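PDB 5CER: Bd0816, which probably acts as a serine-type D-Ala-D-Ala carboxypeptidase of the peptidase S13 family, trimming peptidoglycan peptides. Local coordinates for residues V2-M10 against E20-F29. The protein carries 2 engineered substitutions. Sequence-based numbering, arbitrary orientation.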
ATOM      1  N   VAL A   2       9.546 -10.612  17.571  1.00 26.78           N
ATOM      2  CA  VAL A   2       9.993  -9.712  16.537  1.00 26.03           C
ATOM      3  C   VAL A   2      11.474  -9.656  16.545  1.00 26.59           C
ATOM      4  O   VAL A   2      12.080  -9.391  17.583  1.00 28.21           O
ATOM      5  CB  VAL A   2       9.442  -8.292  16.739  1.00 26.01           C
ATOM      6  CG1 VAL A   2       9.841  -7.392  15.578  1.00 25.00           C
ATOM      7  CG2 VAL A   2       7.914  -8.322  16.845  1.00 26.33           C
ATOM      8  N   TYR A   3      12.067  -9.854  15.383  1.00 26.45           N
ATOM      9  CA  TYR A   3      13.504  -9.782  15.245  1.00 27.09           C
ATOM     10  C   TYR A   3      13.968  -9.635  13.821  1.00 26.73           C
ATOM     11  O   TYR A   3      13.218  -9.890  12.858  1.00 25.04           O
ATOM     12  CB  TYR A   3      14.182 -11.013  15.855  1.00 28.67           C
ATOM     13  CG  TYR A   3      13.673 -12.344  15.374  1.00 28.89           C
ATOM     14  CD1 TYR A   3      14.182 -12.945  14.220  1.00 28.47           C
ATOM     15  CD2 TYR A   3      12.685 -13.030  16.098  1.00 29.65           C
ATOM     16  CE1 TYR A   3      13.719 -14.189  13.798  1.00 28.30           C
ATOM     17  CE2 TYR A   3      12.222 -14.278  15.682  1.00 29.20           C
ATOM     18  CZ  TYR A   3      12.753 -14.846  14.548  1.00 28.44           C
ATOM     19  OH  TYR A   3      12.285 -16.066  14.153  1.00 29.08           O
ATOM     20  N   VAL A   4      15.231  -9.220  13.708  1.00 26.89           N
ATOM     21  CA  VAL A   4      15.872  -8.948  12.411  1.00 26.16           C
ATOM     22  C   VAL A   4      16.271 -10.269  11.746  1.00 25.36           C
ATOM     23  O   VAL A   4      16.968 -11.038  12.335  1.00 25.15           O
ATOM     24  CB  VAL A   4      17.117  -8.063  12.568  1.00 25.28           C
ATOM     25  CG1 VAL A   4      17.837  -7.914  11.214  1.00 25.22           C
ATOM     26  CG2 VAL A   4      16.730  -6.681  13.102  1.00 24.52           C
ATOM     27  N   ASN A   5      15.723 -10.540  10.571  1.00 24.65           N
ATOM     28  CA  ASN A   5      16.183 -11.608   9.742  1.00 25.56           C
ATOM     29  C   ASN A   5      17.440 -11.178   9.061  1.00 25.83           C
ATOM     30  O   ASN A   5      18.421 -11.843   9.096  1.00 28.16           O
ATOM     31  CB  ASN A   5      15.096 -12.005   8.724  1.00 26.55           C
ATOM     32  CG  ASN A   5      13.953 -12.845   9.356  1.00 26.79           C
ATOM     33  OD1 ASN A   5      14.198 -13.603  10.287  1.00 27.87           O
ATOM     34  ND2 ASN A   5      12.718 -12.723   8.820  1.00 24.82           N
ATOM     35  N   SER A   6      17.412 -10.012   8.466  1.00 26.14           N
ATOM     36  CA  SER A   6      18.452  -9.595   7.549  1.00 25.25           C
ATOM     37  C   SER A   6      18.296  -8.096   7.215  1.00 24.02           C
ATOM     38  O   SER A   6      17.173  -7.601   7.064  1.00 22.32           O
ATOM     39  CB  SER A   6      18.269 -10.383   6.262  1.00 25.73           C
ATOM     40  OG  SER A   6      19.374 -10.204   5.428  1.00 25.72           O
ATOM     41  N   VAL A   7      19.424  -7.399   7.074  1.00 24.62           N
ATOM     42  CA  VAL A   7      19.468  -6.041   6.566  1.00 24.59           C
ATOM     43  C   VAL A   7      20.595  -5.925   5.541  1.00 25.21           C
ATOM     44  O   VAL A   7      21.695  -6.392   5.788  1.00 25.98           O
ATOM     45  CB  VAL A   7      19.693  -5.036   7.726  1.00 25.13           C
ATOM     46  CG1 VAL A   7      19.953  -3.612   7.214  1.00 25.60           C
ATOM     47  CG2 VAL A   7      18.488  -5.001   8.633  1.00 25.18           C
ATOM     48  N   CYS A   8      20.355  -5.209   4.440  1.00 24.66           N
ATOM     49  CA  CYS A   8      21.374  -4.906   3.460  1.00 24.44           C
ATOM     50  C   CYS A   8      21.339  -3.448   3.107  1.00 23.71           C
ATOM     51  O   CYS A   8      20.272  -2.874   2.978  1.00 21.36           O
ATOM     52  CB  CYS A   8      21.076  -5.618   2.169  1.00 26.59           C
ATOM     53  SG  CYS A   8      21.615  -7.291   2.230  1.00 32.75           S
ATOM     54  N   HIS A   9      22.511  -2.906   2.775  1.00 24.56           N
ATOM     55  CA  HIS A   9      22.570  -1.674   2.052  1.00 24.56           C
ATOM     56  C   HIS A   9      23.804  -1.514   1.194  1.00 25.53           C
ATOM     57  O   HIS A   9      24.855  -2.086   1.468  1.00 27.64           O
ATOM     58  CB  HIS A   9      22.375  -0.505   3.014  1.00 24.72           C
ATOM     59  CG  HIS A   9      23.166  -0.631   4.274  1.00 24.46           C
ATOM     60  ND1 HIS A   9      22.595  -0.963   5.492  1.00 23.46           N
ATOM     61  CD2 HIS A   9      24.480  -0.458   4.499  1.00 23.52           C
ATOM     62  CE1 HIS A   9      23.538  -1.020   6.402  1.00 23.42           C
ATOM     63  NE2 HIS A   9      24.683  -0.705   5.826  1.00 24.18           N
ATOM     64  N   MET A  10      23.649  -0.694   0.148  1.00 25.56           N
ATOM     65  CA  MET A  10      24.635  -0.553  -0.898  1.00 25.00           C
ATOM     66  C   MET A  10      24.456   0.861  -1.452  1.00 24.81           C
ATOM     67  O   MET A  10      23.336   1.296  -1.670  1.00 24.14           O
ATOM     68  CB  MET A  10      24.382  -1.623  -1.983  1.00 23.98           C
ATOM     69  CG  MET A  10      25.396  -1.604  -3.116  1.00 23.52           C
ATOM     70  SD  MET A  10      25.073  -2.903  -4.301  1.00 23.77           S
ATOM     71  CE  MET A  10      23.712  -2.189  -5.222  1.00 24.20           C
ATOM     72  N   GLU A  20      26.762  -3.931   3.013  1.00 22.38           N
ATOM     73  CA  GLU A  20      26.879  -4.099   4.473  1.00 23.87           C
ATOM     74  C   GLU A  20      25.482  -4.214   5.058  1.00 23.05           C
ATOM     75  O   GLU A  20      24.507  -3.997   4.374  1.00 21.53           O
ATOM     76  CB  GLU A  20      27.695  -2.935   5.115  1.00 24.49           C
ATOM     77  CG  GLU A  20      29.170  -3.048   4.791  1.00 26.48           C
ATOM     78  CD  GLU A  20      30.064  -1.952   5.384  1.00 28.53           C
ATOM     79  OE1 GLU A  20      29.635  -0.801   5.474  1.00 29.05           O
ATOM     80  OE2 GLU A  20      31.211  -2.268   5.745  1.00 31.13           O
ATOM     81  N   GLY A  21      25.413  -4.571   6.331  1.00 24.57           N
ATOM     82  CA  GLY A  21      24.130  -4.832   6.992  1.00 24.70           C
ATOM     83  C   GLY A  21      24.209  -5.734   8.201  1.00 24.46           C
ATOM     84  O   GLY A  21      25.144  -5.675   8.959  1.00 25.64           O
ATOM     85  N   GLU A  22      23.240  -6.609   8.326  1.00 25.17           N
ATOM     86  CA  GLU A  22      23.100  -7.478   9.455  1.00 25.93           C
ATOM     87  C   GLU A  22      22.566  -8.789   8.988  1.00 24.44           C
ATOM     88  O   GLU A  22      21.721  -8.832   8.122  1.00 24.38           O
ATOM     89  CB  GLU A  22      22.048  -6.912  10.417  1.00 29.49           C
ATOM     90  CG  GLU A  22      22.314  -5.532  11.005  1.00 31.05           C
ATOM     91  CD  GLU A  22      21.125  -5.072  11.847  1.00 34.82           C
ATOM     92  OE1 GLU A  22      20.493  -5.919  12.538  1.00 36.81           O
ATOM     93  OE2 GLU A  22      20.805  -3.866  11.799  1.00 37.76           O
ATOM     94  N   GLY A  23      22.998  -9.869   9.616  1.00 24.73           N
ATOM     95  CA  GLY A  23      22.452 -11.214   9.337  1.00 24.03           C
ATOM     96  C   GLY A  23      23.018 -11.772   8.049  1.00 23.63           C
ATOM     97  O   GLY A  23      23.961 -11.222   7.483  1.00 22.70           O
ATOM     98  N   ASP A  24      22.413 -12.868   7.622  1.00 23.95           N
ATOM     99  CA  ASP A  24      22.840 -13.628   6.469  1.00 24.73           C
ATOM    100  C   ASP A  24      22.178 -13.048   5.264  1.00 26.52           C
ATOM    101  O   ASP A  24      20.954 -13.162   5.082  1.00 27.85           O
ATOM    102  CB  ASP A  24      22.439 -15.094   6.669  1.00 24.38           C
ATOM    103  CG  ASP A  24      23.012 -16.030   5.629  1.00 24.44           C
ATOM    104  OD1 ASP A  24      23.610 -15.537   4.649  1.00 25.59           O
ATOM    105  OD2 ASP A  24      22.948 -17.257   5.837  1.00 23.82           O
ATOM    106  N   MET A  25      22.954 -12.363   4.446  1.00 28.48           N
ATOM    107  CA  MET A  25      22.458 -11.820   3.154  1.00 30.70           C
ATOM    108  C   MET A  25      22.074 -12.862   2.130  1.00 28.94           C
ATOM    109  O   MET A  25      21.449 -12.512   1.127  1.00 26.02           O
ATOM    110  CB  MET A  25      23.565 -11.065   2.433  1.00 35.91           C
ATOM    111  CG  MET A  25      23.778  -9.652   2.895  1.00 40.40           C
ATOM    112  SD  MET A  25      25.267  -9.092   2.085  1.00 50.35           S
ATOM    113  CE  MET A  25      25.836  -8.112   3.492  1.00 48.83           C
ATOM    114  N   GLN A  26      22.531 -14.096   2.318  1.00 27.67           N
ATOM    115  CA  GLN A  26      22.287 -15.153   1.332  1.00 28.87           C
ATOM    116  C   GLN A  26      21.261 -16.163   1.817  1.00 28.41           C
ATOM    117  O   GLN A  26      21.138 -17.219   1.222  1.00 27.30           O
ATOM    118  CB  GLN A  26      23.586 -15.875   1.000  1.00 29.85           C
ATOM    119  CG  GLN A  26      24.642 -14.994   0.388  1.00 30.76           C
ATOM    120  CD  GLN A  26      25.915 -15.756   0.081  1.00 32.41           C
ATOM    121  OE1 GLN A  26      26.118 -16.858   0.558  1.00 36.20           O
ATOM    122  NE2 GLN A  26      26.799 -15.144  -0.674  1.00 33.75           N
ATOM    123  N   LYS A  27      20.499 -15.829   2.866  1.00 27.87           N
ATOM    124  CA  LYS A  27      19.444 -16.720   3.315  1.00 27.40           C
ATOM    125  C   LYS A  27      18.106 -16.207   2.857  1.00 26.05           C
ATOM    126  O   LYS A  27      17.775 -15.026   3.028  1.00 26.85           O
ATOM    127  CB  LYS A  27      19.466 -16.859   4.839  1.00 28.95           C
ATOM    128  CG  LYS A  27      18.399 -17.841   5.318  1.00 30.07           C
ATOM    129  CD  LYS A  27      18.447 -18.169   6.804  1.00 30.63           C
ATOM    130  CE  LYS A  27      17.200 -18.965   7.170  1.00 29.26           C
ATOM    131  NZ  LYS A  27      17.194 -19.269   8.621  1.00 29.83           N
ATOM    132  N   LYS A  28      17.315 -17.104   2.299  1.00 26.82           N
ATOM    133  CA  LYS A  28      15.944 -16.785   1.903  1.00 25.41           C
ATOM    134  C   LYS A  28      15.053 -16.532   3.090  1.00 24.40           C
ATOM    135  O   LYS A  28      15.038 -17.280   4.044  1.00 22.63           O
ATOM    136  CB  LYS A  28      15.337 -17.900   1.081  1.00 26.57           C
ATOM    137  CG  LYS A  28      16.019 -18.092  -0.248  1.00 26.99           C
ATOM    138  CD  LYS A  28      15.300 -19.131  -1.059  1.00 28.40           C
ATOM    139  CE  LYS A  28      15.594 -20.518  -0.558  1.00 31.06           C
ATOM    140  NZ  LYS A  28      14.665 -21.470  -1.209  1.00 34.41           N
ATOM    141  N   PHE A  29      14.310 -15.432   3.015  1.00 24.36           N
ATOM    142  CA  PHE A  29      13.301 -15.084   4.009  1.00 24.24           C
ATOM    143  C   PHE A  29      12.011 -14.671   3.314  1.00 22.86           C
ATOM    144  O   PHE A  29      12.053 -14.158   2.195  1.00 24.43           O
ATOM    145  CB  PHE A  29      13.788 -13.933   4.933  1.00 23.52           C
ATOM    146  CG  PHE A  29      14.940 -14.290   5.814  1.00 23.40           C
ATOM    147  CD1 PHE A  29      14.767 -15.157   6.902  1.00 24.26           C
ATOM    148  CD2 PHE A  29      16.209 -13.738   5.603  1.00 23.60           C
ATOM    149  CE1 PHE A  29      15.854 -15.475   7.726  1.00 24.83           C
ATOM    150  CE2 PHE A  29      17.290 -14.049   6.430  1.00 23.20           C
ATOM    151  CZ  PHE A  29      17.113 -14.922   7.483  1.00 24.00           C
TER
HETATM  152  O   HOH W   1      18.853 -12.450   3.426  1.00 23.77           O
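Val7 and His9 pair antiparallel with Glu22 and Glu20 through four backbone hydrogen bonds: His9 N to Glu20 O 2.8 Å, Glu20 N to His9 O 3.1 Å, and likewise Val7 N to Glu22 O and Glu22 N to Val7 O. Gly21 fits closely against the partner strand, its CA 3.1 Å from Val7 O in a CA-H...O contact. The His9 imidazole folds back over its own bonded partner: with CG set between backbone N and carbonyl carbon (chi1 45°), one ring face lies over Glu20 O. Val7 and Glu22 run side by side, and the extended Glu22 chain carries OE1 across to Val4 CG1 (3.6 Å) while OE2 forms a salt bridge with Lys368 of helix 356-375. On the face opposite Val7 and His9, Cys8 SG meets Met25 CG near Cys270 and Ile274 of helix 270-286. After a type I turn, Asp24 to Lys27, with an Asx turn at Asp24, the chain lays Phe29 against Asn5. Asn5 CB sits 3.5 Å from the ring centroid, the amide stacked 4° from the ring plane; Lys27 CG lies toward the rim of the opposite face. A water accepts from Ser6 OG and donates to Asp24 O and Lys27 O. Across strand 3-11, Asn5 and Ser6 both face Leu346 as a classic beta bulge; the hairpin edges the antiparallel sheet of a beta-lactamase/penicillin-binding-protein fold, as expected for an S13 peptidase.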